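Local coordinates for DUF4847 domain-containing protein (Bacteroides vulgatus, PDB 4ZGF) that is of unknown function but binds calcium ions and probably adopts a calycin-like, lipocalin-related beta fold, at residues 4-9 and 79-84; 122-127 and 133-138. All coordinates share one frame; numbering follows the deposited sequence. Where two conformers were deposited one is given.

Contact 1. Residues 4-9 and 79-84; sequences EIFASG and WQADGK
In the antiparallel sheet of this probable calycin-like fold, an aromatic cluster fixes the N-terminal helix 2-6 to strand 73-82, with Phe6 lying against Trp79 and Ala81. The planes of the Phe6 ring and the six-membered ring of Trp79 differ by 24°, but a large lateral offset, centroids 5.0 Å apart, leaves little ring-on-ring overlap. The outer rim of the indole does the touching: Trp79 CH2 comes to 3.6 Å from Phe6 CB, while CE3 of the same indole lies over one face of the phenyl ring, off toward its rim. Trp79 has CG between its backbone N and carbonyl carbon (chi1 69°), which carries the indole toward the helix; its NE1 is hydrogen-bonded to Lys61 O. Ala81 CB meets Phe6 CE1 at 3.8 Å and sits at the edge of the indole, in its plane. Phe60 meets both rings edge-to-face, and Tyr115 meets Phe6 likewise. Beyond the cluster the strand runs into a calcium site, where Asp82 and Asp85 bind the ion. There Asp82 OD1 closes an Asx turn with Lys84 N, and Lys84 NZ forms a salt bridge to the same oxygen, 2.9 Å away, from the opposite face of the carboxylate.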
loop_
_atom_site.group_PDB
_atom_site.type_symbol
_atom_site.label_atom_id
_atom_site.label_comp_id
_atom_site.label_asym_id
_atom_site.label_seq_id
_atom_site.Cartn_x
_atom_site.Cartn_y
_atom_site.Cartn_z
ATOM N N GLU A 4 -4.334 -3.635 16.649
ATOM C CA GLU A 4 -5.588 -4.181 16.235
ATOM C C GLU A 4 -5.879 -3.952 14.755
ATOM O O GLU A 4 -6.549 -4.814 14.160
ATOM C CB GLU A 4 -6.699 -3.708 17.160
ATOM C CG GLU A 4 -6.567 -4.294 18.571
ATOM C CD GLU A 4 -7.543 -3.701 19.558
ATOM O OE1 GLU A 4 -8.752 -3.642 19.249
ATOM O OE2 GLU A 4 -7.097 -3.314 20.644
ATOM N N ILE A 5 -5.318 -2.871 14.144
ATOM C CA ILE A 5 -5.429 -2.684 12.682
ATOM C C ILE A 5 -4.172 -3.178 11.945
ATOM O O ILE A 5 -4.267 -3.922 10.963
ATOM C CB ILE A 5 -5.824 -1.249 12.255
ATOM C CG1 ILE A 5 -5.804 -1.086 10.738
ATOM C CG2 ILE A 5 -4.996 -0.171 12.906
ATOM C CD1 ILE A 5 -6.711 0.006 10.164
ATOM N N PHE A 6 -2.997 -2.779 12.385
ATOM C CA PHE A 6 -1.792 -3.147 11.617
ATOM C C PHE A 6 -1.502 -4.648 11.648
ATOM O O PHE A 6 -1.217 -5.211 10.583
ATOM C CB PHE A 6 -0.568 -2.339 12.065
ATOM C CG PHE A 6 -0.579 -0.946 11.511
ATOM C CD1 PHE A 6 -1.256 0.095 12.142
ATOM C CD2 PHE A 6 0.050 -0.682 10.330
ATOM C CE1 PHE A 6 -1.282 1.367 11.582
ATOM C CE2 PHE A 6 0.026 0.580 9.763
ATOM C CZ PHE A 6 -0.654 1.598 10.382
ATOM N N ALA A 7 -1.562 -5.261 12.831
ATOM C CA ALA A 7 -1.114 -6.649 13.003
ATOM C C ALA A 7 -2.293 -7.624 12.958
ATOM O O ALA A 7 -2.453 -8.501 13.807
ATOM C CB ALA A 7 -0.317 -6.781 14.299
ATOM N N SER A 8 -3.141 -7.453 11.961
ATOM C CA SER A 8 -4.408 -8.151 11.817
ATOM C C SER A 8 -4.439 -9.175 10.698
ATOM O O SER A 8 -5.537 -9.558 10.230
ATOM C CB SER A 8 -5.482 -7.113 11.596
ATOM O OG SER A 8 -5.197 -6.381 10.407
ATOM N N GLY A 9 -3.268 -9.601 10.260
ATOM C CA GLY A 9 -3.161 -10.545 9.138
ATOM C C GLY A 9 -2.469 -9.887 7.952
ATOM O O GLY A 9 -2.304 -8.672 7.882
ATOM N N TRP A 79 8.318 -0.658 12.195
ATOM C CA TRP A 79 7.208 0.263 12.115
ATOM C C TRP A 79 6.754 0.643 13.480
ATOM O O TRP A 79 6.847 -0.117 14.450
ATOM C CB TRP A 79 6.030 -0.357 11.308
ATOM C CG TRP A 79 5.360 -1.487 12.009
ATOM C CD1 TRP A 79 5.821 -2.767 12.119
ATOM C CD2 TRP A 79 4.168 -1.418 12.824
ATOM N NE1 TRP A 79 4.976 -3.505 12.936
ATOM C CE2 TRP A 79 3.964 -2.701 13.379
ATOM C CE3 TRP A 79 3.247 -0.410 13.108
ATOM C CZ2 TRP A 79 2.886 -2.985 14.215
ATOM C CZ3 TRP A 79 2.178 -0.703 13.949
ATOM C CH2 TRP A 79 2.013 -1.975 14.494
ATOM N N GLN A 80 6.203 1.857 13.549
ATOM C CA GLN A 80 5.565 2.390 14.761
ATOM C C GLN A 80 4.296 3.117 14.344
ATOM O O GLN A 80 4.264 3.708 13.269
ATOM C CB GLN A 80 6.560 3.344 15.484
ATOM C CG GLN A 80 7.955 2.780 15.800
ATOM C CD GLN A 80 8.993 2.823 14.669
ATOM O OE1 GLN A 80 9.064 3.802 13.867
ATOM N NE2 GLN A 80 9.834 1.758 14.596
ATOM N N ALA A 81 3.250 3.083 15.162
ATOM C CA ALA A 81 2.058 3.861 14.902
ATOM C C ALA A 81 1.542 4.423 16.201
ATOM O O ALA A 81 1.806 3.907 17.294
ATOM C CB ALA A 81 1.008 3.013 14.199
ATOM N N ASP A 82 0.807 5.519 16.087
ATOM C CA ASP A 82 0.193 6.189 17.224
ATOM C C ASP A 82 -1.305 6.242 16.986
ATOM O O ASP A 82 -1.764 6.947 16.061
ATOM C CB ASP A 82 0.801 7.570 17.379
ATOM C CG ASP A 82 0.314 8.310 18.611
ATOM O OD1 ASP A 82 -0.662 7.883 19.255
ATOM O OD2 ASP A 82 0.972 9.312 18.936
ATOM N N GLY A 83 -2.075 5.541 17.813
ATOM C CA GLY A 83 -3.499 5.509 17.640
ATOM C C GLY A 83 -4.219 6.742 18.134
ATOM O O GLY A 83 -5.425 6.892 17.891
ATOM N N LYS A 84 -3.508 7.621 18.833
ATOM C CA LYS A 84 -4.111 8.845 19.339
ATOM C C LYS A 84 -4.316 9.865 18.228
ATOM O O LYS A 84 -5.233 10.690 18.320
ATOM C CB LYS A 84 -3.288 9.425 20.478
ATOM C CG LYS A 84 -3.043 8.417 21.629
ATOM C CD LYS A 84 -2.299 8.967 22.827
ATOM C CE LYS A 84 -0.983 9.640 22.499
ATOM N NZ LYS A 84 0.000 8.683 21.935
#

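Contact 2. Residues 122-127 and 133-138; sequences LLLAPE and IQFAHN. With BEZ (benzoic acid), chain K.
The Phe135 ring has Leu122 O at its edge, near the ring plane and 3.7 Å from Phe135 CD1, while Leu124 CD1 approaches Phe135 CE1 obliquely. The other flat group is the benzoic acid ring: Ala136 CB sits over one of its faces, almost directly above BEZ C1 at 3.4 Å, and Asn138 ND2 gives a nearly straight hydrogen bond (171°) to BEZ O2. Gln140 NE2 also hydrogen-bonds to the ligand.

These groups are mounted on a beta hairpin, strands 121-125 and 132-136, which joins strand 114-117 to strand 11-21 in the curled antiparallel sheet. Leu122 with Phe135 and Leu124 with Ile133 are hydrogen-bonded pairs, each closed by two N-H to O=C bonds; Leu123 with Gln134 is the non-hydrogen-bonded pair between them. The carbonyls of Leu122 and Ile133 each take a CA-H contact as well, from Gln134 and Leu123 respectively.

Leu122, Leu124, Ile133 and Phe135 share one face, where Ile133 and Phe135 pack on helix 100-111. On this face Ile133 CG2 touches Leu124 CB at 3.9 Å. On the other face Gln134, in one of its two conformers, is extended (chi1 -174°) and lies alongside Leu123. The four side chains on one face are thus all apolar, whereas the other sets an amide beside a leucine. Main-chain groups of Leu123 and Gln134 turn outward to strands 114-117 and 11-21, and the ligand carboxyl group takes N-H donors from side-chain amides.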
loop_
_atom_site.group_PDB
_atom_site.type_symbol
_atom_site.label_atom_id
_atom_site.label_comp_id
_atom_site.label_asym_id
_atom_site.label_seq_id
_atom_site.Cartn_x
_atom_site.Cartn_y
_atom_site.Cartn_z
ATOM N N LEU A 122 -6.919 -1.118 4.817
ATOM C CA LEU A 122 -5.891 -0.240 5.418
ATOM C C LEU A 122 -5.482 0.756 4.355
ATOM O O LEU A 122 -5.117 0.353 3.238
ATOM C CB LEU A 122 -4.677 -1.060 5.886
ATOM C CG LEU A 122 -3.523 -0.246 6.458
ATOM C CD1 LEU A 122 -3.894 0.501 7.722
ATOM C CD2 LEU A 122 -2.339 -1.178 6.697
ATOM N N LEU A 123 -5.537 2.040 4.699
ATOM C CA LEU A 123 -5.121 3.134 3.795
ATOM C C LEU A 123 -3.959 3.868 4.457
ATOM O O LEU A 123 -4.057 4.225 5.639
ATOM C CB LEU A 123 -6.250 4.144 3.532
ATOM C CG LEU A 123 -7.465 3.697 2.720
ATOM C CD1 LEU A 123 -8.305 2.671 3.434
ATOM C CD2 LEU A 123 -8.315 4.926 2.424
ATOM N N LEU A 124 -2.893 4.102 3.680
ATOM C CA LEU A 124 -1.726 4.830 4.162
ATOM C C LEU A 124 -1.474 6.037 3.272
ATOM O O LEU A 124 -1.330 5.872 2.053
ATOM C CB LEU A 124 -0.481 3.961 4.127
ATOM C CG LEU A 124 -0.551 2.625 4.885
ATOM C CD1 LEU A 124 0.770 1.878 4.730
ATOM C CD2 LEU A 124 -0.891 2.802 6.377
ATOM N N ALA A 125 -1.400 7.231 3.861
ATOM C CA ALA A 125 -1.254 8.492 3.112
ATOM C C ALA A 125 -0.016 9.245 3.560
ATOM O O ALA A 125 0.322 9.244 4.752
ATOM C CB ALA A 125 -2.467 9.401 3.332
ATOM N N PRO A 126 0.579 9.986 2.633
ATOM C CA PRO A 126 1.688 10.887 2.980
ATOM C C PRO A 126 1.173 12.217 3.552
ATOM O O PRO A 126 -0.035 12.463 3.630
ATOM C CB PRO A 126 2.373 11.080 1.629
ATOM C CG PRO A 126 1.224 11.095 0.663
ATOM C CD PRO A 126 0.264 10.066 1.195
ATOM N N GLU A 127 2.125 13.050 3.958
ATOM C CA GLU A 127 1.766 14.274 4.693
ATOM C C GLU A 127 0.764 15.187 4.002
ATOM O O GLU A 127 -0.053 15.824 4.660
ATOM C CB GLU A 127 3.028 15.028 5.089
ATOM C CG GLU A 127 3.880 15.498 3.885
ATOM C CD GLU A 127 5.113 16.335 4.252
ATOM O OE1 GLU A 127 5.376 16.462 5.456
ATOM O OE2 GLU A 127 5.874 16.785 3.332
ATOM N N ILE A 133 -2.104 4.542 -0.533
ATOM C CA ILE A 133 -2.111 3.137 -0.973
ATOM C C ILE A 133 -3.146 2.440 -0.102
ATOM O O ILE A 133 -3.248 2.684 1.109
ATOM C CB ILE A 133 -0.714 2.515 -0.917
ATOM C CG1 ILE A 133 -0.745 1.080 -1.436
ATOM C CG2 ILE A 133 -0.058 2.650 0.449
ATOM C CD1 ILE A 133 0.645 0.487 -1.652
ATOM N N GLN A 134 -3.910 1.534 -0.728
ATOM C CA GLN A 134 -4.932 0.760 -0.031
ATOM C C GLN A 134 -4.599 -0.720 -0.094
ATOM O O GLN A 134 -4.227 -1.240 -1.166
ATOM C CB GLN A 134 -6.326 1.026 -0.611
ATOM C CG GLN A 134 -7.454 0.358 0.182
ATOM C CD GLN A 134 -8.867 0.725 -0.246
ATOM O OE1 GLN A 134 -9.224 0.680 -1.426
ATOM N NE2 GLN A 134 -9.694 1.048 0.729
ATOM N N PHE A 135 -4.791 -1.380 1.041
ATOM C CA PHE A 135 -4.617 -2.829 1.170
ATOM C C PHE A 135 -5.918 -3.481 1.650
ATOM O O PHE A 135 -6.762 -2.839 2.273
ATOM C CB PHE A 135 -3.575 -3.146 2.256
ATOM C CG PHE A 135 -2.203 -2.573 2.029
ATOM C CD1 PHE A 135 -1.885 -1.298 2.441
ATOM C CD2 PHE A 135 -1.189 -3.339 1.454
ATOM C CE1 PHE A 135 -0.584 -0.813 2.267
ATOM C CE2 PHE A 135 0.085 -2.845 1.295
ATOM C CZ PHE A 135 0.380 -1.602 1.718
ATOM N N ALA A 136 -6.009 -4.782 1.385
ATOM C CA ALA A 136 -7.076 -5.645 1.889
ATOM C C ALA A 136 -6.469 -6.916 2.487
ATOM O O ALA A 136 -5.274 -7.196 2.293
ATOM C CB ALA A 136 -8.036 -6.025 0.748
ATOM N N HIS A 137 -7.278 -7.724 3.176
ATOM C CA HIS A 137 -6.765 -8.963 3.754
ATOM C C HIS A 137 -6.851 -10.187 2.850
ATOM O O HIS A 137 -6.538 -11.286 3.252
ATOM C CB HIS A 137 -7.431 -9.275 5.073
ATOM C CG HIS A 137 -6.946 -8.439 6.224
ATOM N ND1 HIS A 137 -5.602 -8.322 6.540
ATOM C CD2 HIS A 137 -7.609 -7.731 7.155
ATOM C CE1 HIS A 137 -5.477 -7.602 7.632
ATOM N NE2 HIS A 137 -6.669 -7.220 8.018
ATOM N N ASN A 138 -7.236 -9.986 1.600
ATOM C CA ASN A 138 -7.255 -11.016 0.568
ATOM C C ASN A 138 -6.491 -10.544 -0.636
ATOM O O ASN A 138 -6.545 -9.349 -0.982
ATOM C CB ASN A 138 -8.672 -11.345 0.168
ATOM C CG ASN A 138 -9.416 -11.915 1.322
ATOM O OD1 ASN A 138 -9.164 -13.054 1.754
ATOM N ND2 ASN A 138 -10.260 -11.099 1.923
HETATM C C BEZ K . -10.859 -7.935 -0.215
HETATM O O1 BEZ K . -10.377 -8.535 -1.241
HETATM O O2 BEZ K . -11.045 -8.501 0.929
HETATM C C1 BEZ K . -11.242 -6.485 -0.353
HETATM C C2 BEZ K . -11.987 -5.833 0.665
HETATM C C3 BEZ K . -12.265 -4.468 0.523
HETATM C C4 BEZ K . -11.816 -3.725 -0.580
HETATM C C5 BEZ K . -11.045 -4.375 -1.624
HETATM C C6 BEZ K . -10.798 -5.738 -1.468
#

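Contact 2 lies near the middle of the chain, its centre about 5 Å from the chain centre, whereas contact 1 is about 14 Å from it, at the periphery, although its aromatic side chains are buried too. Both reach the same sheet. Contact 2 joins neighbouring strands through main-chain bonds; contact 1 fastens a helix onto a strand by apolar side chains alone. The two centres are about 12 Å apart, and Phe6 CE2 comes within 4.2 Å of Leu124 CD2. Tyr115 links them further, touching both Phe6 and Leu124. Each contact lies next to a bound group, a metal ion at the outer end of one and a small organic acid at the strand end of the other.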